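Local coordinates for protein NH(3)-dependent NAD(+) synthetase (Francisella tularensis subsp. holarctica LVS, PDB 3FIU) that belongs to the NAD synthase family of the HUP clan and holds adenosine monophosphate and pyrophosphate in one parallel alpha/beta fold, at residues D6-Q14 and L169-Y180; M25-L36 and A49-I60. One frame throughout, in Å; residues are numbered along the deposited sequence.

Interaction 1: D6-Q14 and L169-Y180. With POP (pyrophosphate 2-), chain H.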
# COMPACT_ATOMS: atom_id res chain seq x y z
N ASP A 6 -24.25 -20.46 0.46
CA ASP A 6 -24.74 -21.57 1.32
C ASP A 6 -23.54 -22.35 1.85
O ASP A 6 -23.12 -23.36 1.27
CB ASP A 6 -25.69 -22.49 0.56
CG ASP A 6 -26.91 -22.87 1.38
OD1 ASP A 6 -27.76 -21.98 1.63
OD2 ASP A 6 -27.03 -24.05 1.79
N PHE A 7 -23.01 -21.87 2.97
CA PHE A 7 -21.69 -22.27 3.45
C PHE A 7 -21.58 -23.67 4.06
O PHE A 7 -22.33 -24.04 4.96
CB PHE A 7 -21.17 -21.23 4.45
CG PHE A 7 -19.75 -21.47 4.89
CD1 PHE A 7 -18.69 -21.18 4.03
CD2 PHE A 7 -19.48 -21.96 6.16
CE1 PHE A 7 -17.38 -21.39 4.43
CE2 PHE A 7 -18.16 -22.17 6.57
CZ PHE A 7 -17.12 -21.88 5.70
N SER A 8 -20.62 -24.43 3.55
CA SER A 8 -20.18 -25.69 4.12
C SER A 8 -18.63 -25.68 4.13
O SER A 8 -18.02 -25.49 3.08
CB SER A 8 -20.74 -26.87 3.31
OG SER A 8 -19.80 -27.93 3.14
N PRO A 9 -18.02 -25.85 5.32
CA PRO A 9 -16.57 -25.83 5.48
C PRO A 9 -15.80 -26.68 4.47
O PRO A 9 -14.87 -26.18 3.83
CB PRO A 9 -16.36 -26.32 6.92
CG PRO A 9 -17.56 -25.83 7.63
CD PRO A 9 -18.69 -26.00 6.64
N LYS A 10 -16.20 -27.93 4.29
CA LYS A 10 -15.51 -28.82 3.37
C LYS A 10 -15.53 -28.31 1.93
O LYS A 10 -14.52 -28.29 1.25
CB LYS A 10 -16.10 -30.25 3.42
CG LYS A 10 -15.36 -31.22 2.51
CD LYS A 10 -15.97 -32.63 2.47
CE LYS A 10 -15.08 -33.50 1.58
NZ LYS A 10 -15.37 -34.96 1.63
N GLU A 11 -16.72 -27.93 1.48
CA GLU A 11 -16.91 -27.61 0.08
C GLU A 11 -16.24 -26.28 -0.25
O GLU A 11 -15.52 -26.19 -1.24
CB GLU A 11 -18.40 -27.62 -0.26
CG GLU A 11 -19.03 -28.99 0.07
CD GLU A 11 -20.19 -29.38 -0.85
OE1 GLU A 11 -20.41 -28.70 -1.88
OE2 GLU A 11 -20.87 -30.39 -0.53
N TYR A 12 -16.47 -25.29 0.61
CA TYR A 12 -15.89 -23.95 0.46
C TYR A 12 -14.37 -24.00 0.54
O TYR A 12 -13.69 -23.40 -0.28
CB TYR A 12 -16.44 -22.96 1.51
CG TYR A 12 -16.26 -21.52 1.08
CD1 TYR A 12 -17.21 -20.90 0.26
CD2 TYR A 12 -15.13 -20.78 1.45
CE1 TYR A 12 -17.05 -19.57 -0.17
CE2 TYR A 12 -14.95 -19.44 1.02
CZ TYR A 12 -15.91 -18.85 0.21
OH TYR A 12 -15.76 -17.55 -0.21
N SER A 13 -13.85 -24.72 1.53
CA SER A 13 -12.43 -24.92 1.64
C SER A 13 -11.82 -25.40 0.31
O SER A 13 -10.83 -24.83 -0.15
CB SER A 13 -12.13 -25.91 2.76
OG SER A 13 -10.75 -25.95 3.01
N GLN A 14 -12.42 -26.41 -0.31
CA GLN A 14 -11.88 -26.94 -1.56
C GLN A 14 -11.97 -25.93 -2.69
O GLN A 14 -11.05 -25.84 -3.52
CB GLN A 14 -12.56 -28.25 -1.97
CG GLN A 14 -11.85 -28.96 -3.13
CD GLN A 14 -10.37 -29.20 -2.84
OE1 GLN A 14 -10.03 -29.88 -1.86
NE2 GLN A 14 -9.49 -28.63 -3.66
N LEU A 169 -15.98 -13.91 3.63
CA LEU A 169 -16.40 -14.71 4.80
C LEU A 169 -16.72 -13.92 6.08
O LEU A 169 -15.97 -13.02 6.48
CB LEU A 169 -15.30 -15.74 5.14
CG LEU A 169 -14.91 -16.79 4.10
CD1 LEU A 169 -13.72 -17.62 4.59
CD2 LEU A 169 -16.07 -17.69 3.73
N LYS A 170 -17.82 -14.30 6.73
CA LYS A 170 -18.16 -13.80 8.06
C LYS A 170 -17.17 -14.40 9.05
O LYS A 170 -16.59 -15.46 8.78
CB LYS A 170 -19.56 -14.28 8.46
CG LYS A 170 -20.71 -13.56 7.74
CD LYS A 170 -22.06 -14.19 8.15
CE LYS A 170 -22.31 -15.49 7.41
NZ LYS A 170 -23.39 -16.32 8.05
N LYS A 171 -17.01 -13.76 10.19
CA LYS A 171 -16.02 -14.23 11.17
C LYS A 171 -16.35 -15.67 11.64
O LYS A 171 -15.47 -16.51 11.76
CB LYS A 171 -15.95 -13.26 12.34
CG LYS A 171 -14.76 -13.51 13.29
CD LYS A 171 -13.45 -13.11 12.60
CE LYS A 171 -12.25 -13.28 13.56
NZ LYS A 171 -10.97 -12.73 12.92
N SER A 172 -17.64 -15.95 11.86
CA SER A 172 -18.06 -17.29 12.25
C SER A 172 -17.69 -18.33 11.20
O SER A 172 -17.36 -19.48 11.54
CB SER A 172 -19.56 -17.32 12.54
OG SER A 172 -20.28 -17.13 11.33
N GLN A 173 -17.73 -17.95 9.92
CA GLN A 173 -17.33 -18.86 8.86
C GLN A 173 -15.82 -19.07 8.82
O GLN A 173 -15.36 -20.17 8.51
CB GLN A 173 -17.84 -18.39 7.50
CG GLN A 173 -19.35 -18.51 7.37
CD GLN A 173 -19.91 -17.78 6.17
OE1 GLN A 173 -19.36 -16.76 5.72
NE2 GLN A 173 -21.04 -18.27 5.67
N VAL A 174 -15.07 -18.02 9.14
CA VAL A 174 -13.61 -18.18 9.30
C VAL A 174 -13.32 -19.21 10.42
O VAL A 174 -12.50 -20.12 10.24
CB VAL A 174 -12.92 -16.83 9.56
CG1 VAL A 174 -11.40 -17.03 9.86
CG2 VAL A 174 -13.13 -15.88 8.34
N PHE A 175 -13.99 -19.07 11.56
CA PHE A 175 -13.80 -20.01 12.66
C PHE A 175 -14.21 -21.45 12.27
O PHE A 175 -13.53 -22.41 12.65
CB PHE A 175 -14.54 -19.56 13.91
CG PHE A 175 -13.80 -18.54 14.72
CD1 PHE A 175 -14.31 -17.26 14.89
CD2 PHE A 175 -12.61 -18.87 15.37
CE1 PHE A 175 -13.65 -16.30 15.67
CE2 PHE A 175 -11.93 -17.91 16.14
CZ PHE A 175 -12.45 -16.63 16.29
N GLU A 176 -15.30 -21.58 11.53
CA GLU A 176 -15.72 -22.89 11.03
C GLU A 176 -14.65 -23.54 10.16
O GLU A 176 -14.40 -24.74 10.26
CB GLU A 176 -17.03 -22.80 10.23
CG GLU A 176 -18.25 -22.56 11.06
CD GLU A 176 -19.52 -22.63 10.22
OE1 GLU A 176 -19.68 -23.64 9.48
OE2 GLU A 176 -20.34 -21.69 10.31
N LEU A 177 -14.02 -22.74 9.31
CA LEU A 177 -12.89 -23.21 8.50
C LEU A 177 -11.70 -23.60 9.37
O LEU A 177 -11.08 -24.65 9.15
CB LEU A 177 -12.48 -22.15 7.48
CG LEU A 177 -13.39 -21.97 6.25
CD1 LEU A 177 -12.80 -20.88 5.39
CD2 LEU A 177 -13.47 -23.28 5.49
N GLY A 178 -11.42 -22.78 10.37
CA GLY A 178 -10.37 -23.11 11.34
C GLY A 178 -10.56 -24.47 11.99
O GLY A 178 -9.64 -25.28 12.01
N LYS A 179 -11.76 -24.72 12.48
CA LYS A 179 -12.09 -26.00 13.08
C LYS A 179 -11.91 -27.15 12.06
O LYS A 179 -11.31 -28.19 12.38
CB LYS A 179 -13.52 -25.96 13.58
CG LYS A 179 -13.96 -27.17 14.40
CD LYS A 179 -15.45 -27.03 14.74
CE LYS A 179 -15.84 -27.89 15.95
NZ LYS A 179 -15.51 -29.34 15.77
N TYR A 180 -12.42 -26.97 10.84
CA TYR A 180 -12.30 -27.98 9.78
C TYR A 180 -10.83 -28.25 9.40
O TYR A 180 -10.48 -29.38 9.06
CB TYR A 180 -13.11 -27.54 8.54
CG TYR A 180 -12.95 -28.44 7.35
CD1 TYR A 180 -13.57 -29.69 7.32
CD2 TYR A 180 -12.16 -28.08 6.25
CE1 TYR A 180 -13.43 -30.55 6.23
CE2 TYR A 180 -12.00 -28.93 5.17
CZ TYR A 180 -12.64 -30.17 5.17
OH TYR A 180 -12.52 -31.03 4.11
P1 POP H . -5.49 -12.46 12.62
O1 POP H . -4.89 -13.74 12.08
O2 POP H . -5.91 -11.54 11.51
O3 POP H . -4.57 -11.71 13.57
O POP H . -6.85 -12.86 13.41
P2 POP H . -7.76 -11.77 14.18
O4 POP H . -8.30 -10.76 13.18
O5 POP H . -8.87 -12.64 14.70
O6 POP H . -7.04 -11.10 15.32
O HOH W 1 -12.21 -29.67 1.84
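F7 lies against the flank of helix 171-180, with Q173 passing over one face of its ring. CG of Q173 sits 3.9 Å from the centroid of the F7 ring, a CH-pi contact. The amide plane is turned 42° from the ring plane. Q173 is held there from within its own segment: its OE1 takes the amide of K170 (K170 N to Q173 OE1 3.1 Å), next to the start of the helix. A second CH-pi contact lies further along, where K10 CA stands over a face of the Y180 ring. With chi1 at 175° the Y180 ring swings away from its own backbone N, and one face turns to P9 O and K10 CA.

The other carbon contacts are apolar. CZ of F7 meets L177 CG edge-on at 3.8 Å. CD2 of L169 touches both F7 and Y12, coming within 3.4 Å of Y12 CE2. P9 packs its CB on Y180 CB. This is helix-helix packing in the alpha/beta fold of the NAD synthase family, joining the N-terminal helix to helix 171-180. The axes of 9-14 and 171-180 approach to 9.8 Å and cross at -92°, nearly perpendicular.

No direct hydrogen bond joins the two segments. One water links them, 2.8 Å from K10 O, to which it donates, and 2.7 Å from Y180 OH. The hydroxyl of Y12 turns elsewhere, to the terminal carboxylate of F249 of the second subunit.

Charged contacts belong to the start of helix 171-180. K171 NZ bonds O5 of pyrophosphate at 2.8 Å and O4 weakly, and also makes a salt bridge with D41.

Interaction 2: M25-L36 and A49-I60; sequences MNYPAEGFVIGL and AVKTGLPTTALI. With AMP (adenosine monophosphate), chain G.
Strands 31-35 and 56-60 pair in parallel at the middle of the sheet, as the two strands of a beta-alpha-beta unit whose connecting helix is 40-51. Five backbone hydrogen bonds join them. F32 N gives to P55 O at 2.9 Å, and F32 O takes T57 N. I34 N then gives to T57 O, and I34 O takes L59 N. The ladder ends with L36 N to L59 O at 2.9 Å.

F32, I34, T56 and A58 point to the face on which helix 40-51 packs. With CG anti to the carbonyl carbon (chi1 -56°), the F32 ring reaches the end of that helix. Its CD1 lies 3.9 Å from A49 CB, and its CE1 lies 3.8 Å from L54 CD1. T52 OG1 comes to the ring edge, 3.5 Å from F32 CE1. That hydroxyl is engaged twice more, as donor to A49 O at 2.7 Å and as acceptor from L54 N in an ST turn. On the other face V33 CG2 meets L59 CG at 4.0 Å, and T57 OG1 bonds Y131 and R137.

The C-terminal ends of both strands border the nucleotide. G35 O accepts from O2' of adenosine monophosphate at 2.6 Å, while the carbonyl oxygens of L36 and L59 lie near C2 of the adenine. The ladder uses the amides of F32, I34, L36, T57 and L59, whereas the carbonyl of G35 serves the ribose. The ligand is therefore gripped here partly by main chain, which the sheet pairing probably holds in place.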
# COMPACT_ATOMS: atom_id res chain seq x y z
N MET A 25 -0.91 -19.80 -10.02
CA MET A 25 -0.44 -20.28 -11.32
C MET A 25 -0.59 -19.21 -12.41
O MET A 25 0.38 -18.90 -13.11
CB MET A 25 -1.22 -21.54 -11.74
CG MET A 25 -0.91 -22.77 -10.92
SD MET A 25 0.84 -23.16 -10.99
CE MET A 25 1.00 -23.63 -12.72
N ASN A 26 -1.79 -18.64 -12.52
CA ASN A 26 -2.10 -17.67 -13.57
C ASN A 26 -1.55 -16.26 -13.33
O ASN A 26 -1.66 -15.40 -14.20
CB ASN A 26 -3.61 -17.56 -13.81
CG ASN A 26 -4.21 -18.85 -14.38
OD1 ASN A 26 -5.41 -19.12 -14.20
ND2 ASN A 26 -3.38 -19.66 -15.06
N TYR A 27 -0.95 -16.03 -12.16
CA TYR A 27 -0.58 -14.67 -11.76
C TYR A 27 0.42 -14.00 -12.71
O TYR A 27 0.18 -12.89 -13.15
CB TYR A 27 -0.07 -14.63 -10.33
CG TYR A 27 -0.14 -13.26 -9.70
CD1 TYR A 27 -1.33 -12.79 -9.15
CD2 TYR A 27 1.00 -12.43 -9.62
CE1 TYR A 27 -1.41 -11.53 -8.54
CE2 TYR A 27 0.93 -11.17 -9.01
CZ TYR A 27 -0.28 -10.74 -8.46
OH TYR A 27 -0.37 -9.50 -7.86
N PRO A 28 1.55 -14.67 -13.05
CA PRO A 28 2.13 -15.94 -12.59
C PRO A 28 3.02 -15.79 -11.37
O PRO A 28 3.72 -14.78 -11.23
CB PRO A 28 3.01 -16.34 -13.78
CG PRO A 28 3.50 -15.04 -14.30
CD PRO A 28 2.34 -14.08 -14.14
N ALA A 29 3.02 -16.82 -10.51
CA ALA A 29 3.89 -16.87 -9.33
C ALA A 29 4.16 -18.33 -8.97
O ALA A 29 3.44 -19.21 -9.43
CB ALA A 29 3.25 -16.14 -8.12
N GLU A 30 5.16 -18.58 -8.14
CA GLU A 30 5.49 -19.95 -7.75
C GLU A 30 4.70 -20.41 -6.49
O GLU A 30 4.51 -21.62 -6.26
CB GLU A 30 7.01 -20.09 -7.57
CG GLU A 30 7.79 -19.98 -8.90
CD GLU A 30 9.29 -19.74 -8.71
OE1 GLU A 30 9.88 -20.23 -7.71
OE2 GLU A 30 9.88 -19.05 -9.57
N GLY A 31 4.20 -19.46 -5.70
CA GLY A 31 3.58 -19.78 -4.41
C GLY A 31 3.21 -18.54 -3.62
O GLY A 31 2.99 -17.45 -4.19
N PHE A 32 3.23 -18.70 -2.30
CA PHE A 32 2.62 -17.75 -1.39
C PHE A 32 3.54 -17.35 -0.27
O PHE A 32 4.45 -18.09 0.14
CB PHE A 32 1.37 -18.39 -0.75
CG PHE A 32 0.36 -18.90 -1.75
CD1 PHE A 32 0.27 -20.27 -2.05
CD2 PHE A 32 -0.50 -18.01 -2.41
CE1 PHE A 32 -0.66 -20.73 -3.00
CE2 PHE A 32 -1.45 -18.45 -3.33
CZ PHE A 32 -1.51 -19.83 -3.65
N VAL A 33 3.24 -16.18 0.28
CA VAL A 33 3.80 -15.79 1.55
C VAL A 33 2.67 -15.14 2.36
O VAL A 33 1.74 -14.51 1.78
CB VAL A 33 5.06 -14.87 1.38
CG1 VAL A 33 4.71 -13.55 0.71
CG2 VAL A 33 5.81 -14.63 2.75
N ILE A 34 2.75 -15.30 3.68
CA ILE A 34 1.68 -14.84 4.56
C ILE A 34 2.27 -14.44 5.90
O ILE A 34 3.20 -15.10 6.37
CB ILE A 34 0.59 -15.91 4.71
CG1 ILE A 34 -0.59 -15.34 5.51
CG2 ILE A 34 1.14 -17.15 5.44
CD1 ILE A 34 -1.86 -16.09 5.30
N GLY A 35 1.79 -13.34 6.48
CA GLY A 35 2.18 -12.97 7.84
C GLY A 35 1.29 -13.70 8.86
O GLY A 35 0.05 -13.62 8.78
N LEU A 36 1.92 -14.42 9.79
CA LEU A 36 1.17 -15.16 10.82
C LEU A 36 1.24 -14.49 12.17
O LEU A 36 2.30 -14.42 12.79
CB LEU A 36 1.69 -16.60 10.95
CG LEU A 36 1.26 -17.75 10.07
CD1 LEU A 36 1.80 -19.02 10.72
CD2 LEU A 36 -0.25 -17.86 9.95
N ALA A 49 -3.52 -22.08 1.93
CA ALA A 49 -2.40 -21.95 1.01
C ALA A 49 -1.64 -23.27 0.96
O ALA A 49 -1.35 -23.79 -0.13
CB ALA A 49 -1.46 -20.85 1.43
N VAL A 50 -1.35 -23.81 2.15
CA VAL A 50 -0.60 -25.06 2.25
C VAL A 50 -1.29 -26.20 1.49
O VAL A 50 -0.62 -27.01 0.85
CB VAL A 50 -0.33 -25.47 3.71
CG1 VAL A 50 0.26 -26.86 3.75
CG2 VAL A 50 0.64 -24.46 4.32
N LYS A 51 -2.62 -26.23 1.53
CA LYS A 51 -3.40 -27.28 0.85
C LYS A 51 -3.32 -27.26 -0.67
O LYS A 51 -3.60 -28.27 -1.32
CB LYS A 51 -4.86 -27.22 1.28
CG LYS A 51 -5.11 -27.73 2.70
CD LYS A 51 -6.39 -28.52 2.79
CE LYS A 51 -6.50 -29.18 4.14
NZ LYS A 51 -5.52 -30.29 4.29
N THR A 52 -2.94 -26.12 -1.26
CA THR A 52 -2.74 -26.05 -2.72
C THR A 52 -1.55 -26.91 -3.17
O THR A 52 -1.42 -27.19 -4.35
CB THR A 52 -2.42 -24.61 -3.22
OG1 THR A 52 -1.12 -24.21 -2.75
CG2 THR A 52 -3.49 -23.59 -2.80
N GLY A 53 -0.68 -27.26 -2.23
CA GLY A 53 0.59 -27.94 -2.54
C GLY A 53 1.66 -27.04 -3.15
O GLY A 53 2.74 -27.53 -3.50
N LEU A 54 1.38 -25.75 -3.31
CA LEU A 54 2.38 -24.79 -3.78
C LEU A 54 3.24 -24.28 -2.63
O LEU A 54 2.76 -24.23 -1.51
CB LEU A 54 1.73 -23.62 -4.51
CG LEU A 54 0.88 -23.95 -5.76
CD1 LEU A 54 -0.04 -22.78 -6.09
CD2 LEU A 54 1.78 -24.28 -6.93
N PRO A 55 4.53 -23.95 -2.89
CA PRO A 55 5.42 -23.40 -1.87
C PRO A 55 4.74 -22.29 -1.08
O PRO A 55 4.14 -21.40 -1.67
CB PRO A 55 6.58 -22.84 -2.69
CG PRO A 55 6.67 -23.75 -3.89
CD PRO A 55 5.21 -24.12 -4.19
N THR A 56 4.84 -22.36 0.24
CA THR A 56 4.10 -21.43 1.11
C THR A 56 5.05 -21.08 2.25
O THR A 56 5.54 -21.97 2.92
CB THR A 56 2.82 -22.09 1.70
OG1 THR A 56 1.87 -22.36 0.66
CG2 THR A 56 2.14 -21.14 2.74
N THR A 57 5.30 -19.80 2.47
CA THR A 57 6.20 -19.39 3.57
C THR A 57 5.44 -18.49 4.51
O THR A 57 4.68 -17.62 4.05
CB THR A 57 7.41 -18.62 2.98
OG1 THR A 57 8.15 -19.51 2.14
CG2 THR A 57 8.36 -18.04 4.08
N ALA A 58 5.69 -18.66 5.82
CA ALA A 58 5.11 -17.77 6.82
C ALA A 58 6.14 -16.85 7.44
O ALA A 58 7.24 -17.28 7.78
CB ALA A 58 4.43 -18.58 7.93
N LEU A 59 5.78 -15.57 7.61
CA LEU A 59 6.61 -14.67 8.35
C LEU A 59 5.94 -14.37 9.69
O LEU A 59 4.78 -14.03 9.74
CB LEU A 59 6.86 -13.36 7.57
CG LEU A 59 7.45 -13.50 6.18
CD1 LEU A 59 7.82 -12.08 5.66
CD2 LEU A 59 8.67 -14.43 6.21
N ILE A 60 6.70 -14.53 10.77
CA ILE A 60 6.27 -14.03 12.07
C ILE A 60 7.03 -12.75 12.37
O ILE A 60 8.27 -12.73 12.36
CB ILE A 60 6.49 -15.06 13.17
CG1 ILE A 60 5.74 -16.35 12.83
CG2 ILE A 60 6.11 -14.49 14.60
CD1 ILE A 60 6.02 -17.48 13.83
P AMP G . -5.36 -8.24 12.68
O1P AMP G . -6.61 -8.52 11.86
O2P AMP G . -5.05 -6.74 12.76
O3P AMP G . -5.20 -8.94 13.99
O5' AMP G . -4.11 -8.74 11.77
C5' AMP G . -4.13 -8.48 10.35
C4' AMP G . -3.04 -9.30 9.70
O4' AMP G . -1.75 -8.72 9.92
C3' AMP G . -2.90 -10.70 10.28
O3' AMP G . -3.89 -11.54 9.70
C2' AMP G . -1.49 -11.08 9.85
O2' AMP G . -1.47 -11.59 8.50
C1' AMP G . -0.75 -9.74 9.93
N9 AMP G . -0.06 -9.66 11.24
C8 AMP G . -0.49 -9.01 12.36
N7 AMP G . 0.39 -9.16 13.38
C5 AMP G . 1.39 -9.96 12.92
C6 AMP G . 2.64 -10.49 13.48
N6 AMP G . 2.98 -10.26 14.77
N1 AMP G . 3.39 -11.23 12.64
C2 AMP G . 3.06 -11.51 11.36
N3 AMP G . 1.94 -11.04 10.76
C4 AMP G . 1.10 -10.27 11.51

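Interaction 1 spans the chain widely: helix 9-25 near its start meets helix 171-180, and both segments of interaction 2 lie in between. Helix 9-25 leads directly to strand 31-35, the first strand of the parallel sheet, whose order is 84-87, 56-60, 31-35, 137-139. The two centres are 20 Å apart. Their nearest atoms are about 5 Å apart, without touching. Helix 40-51 connects them: I34 and L36 of interaction 2 pack on it, and so do S13 and K171 of interaction 1. Interaction 1 supplies K171 to pyrophosphate, and interaction 2 borders adenosine monophosphate, so parts far apart in sequence each line one of the neighbouring ligands.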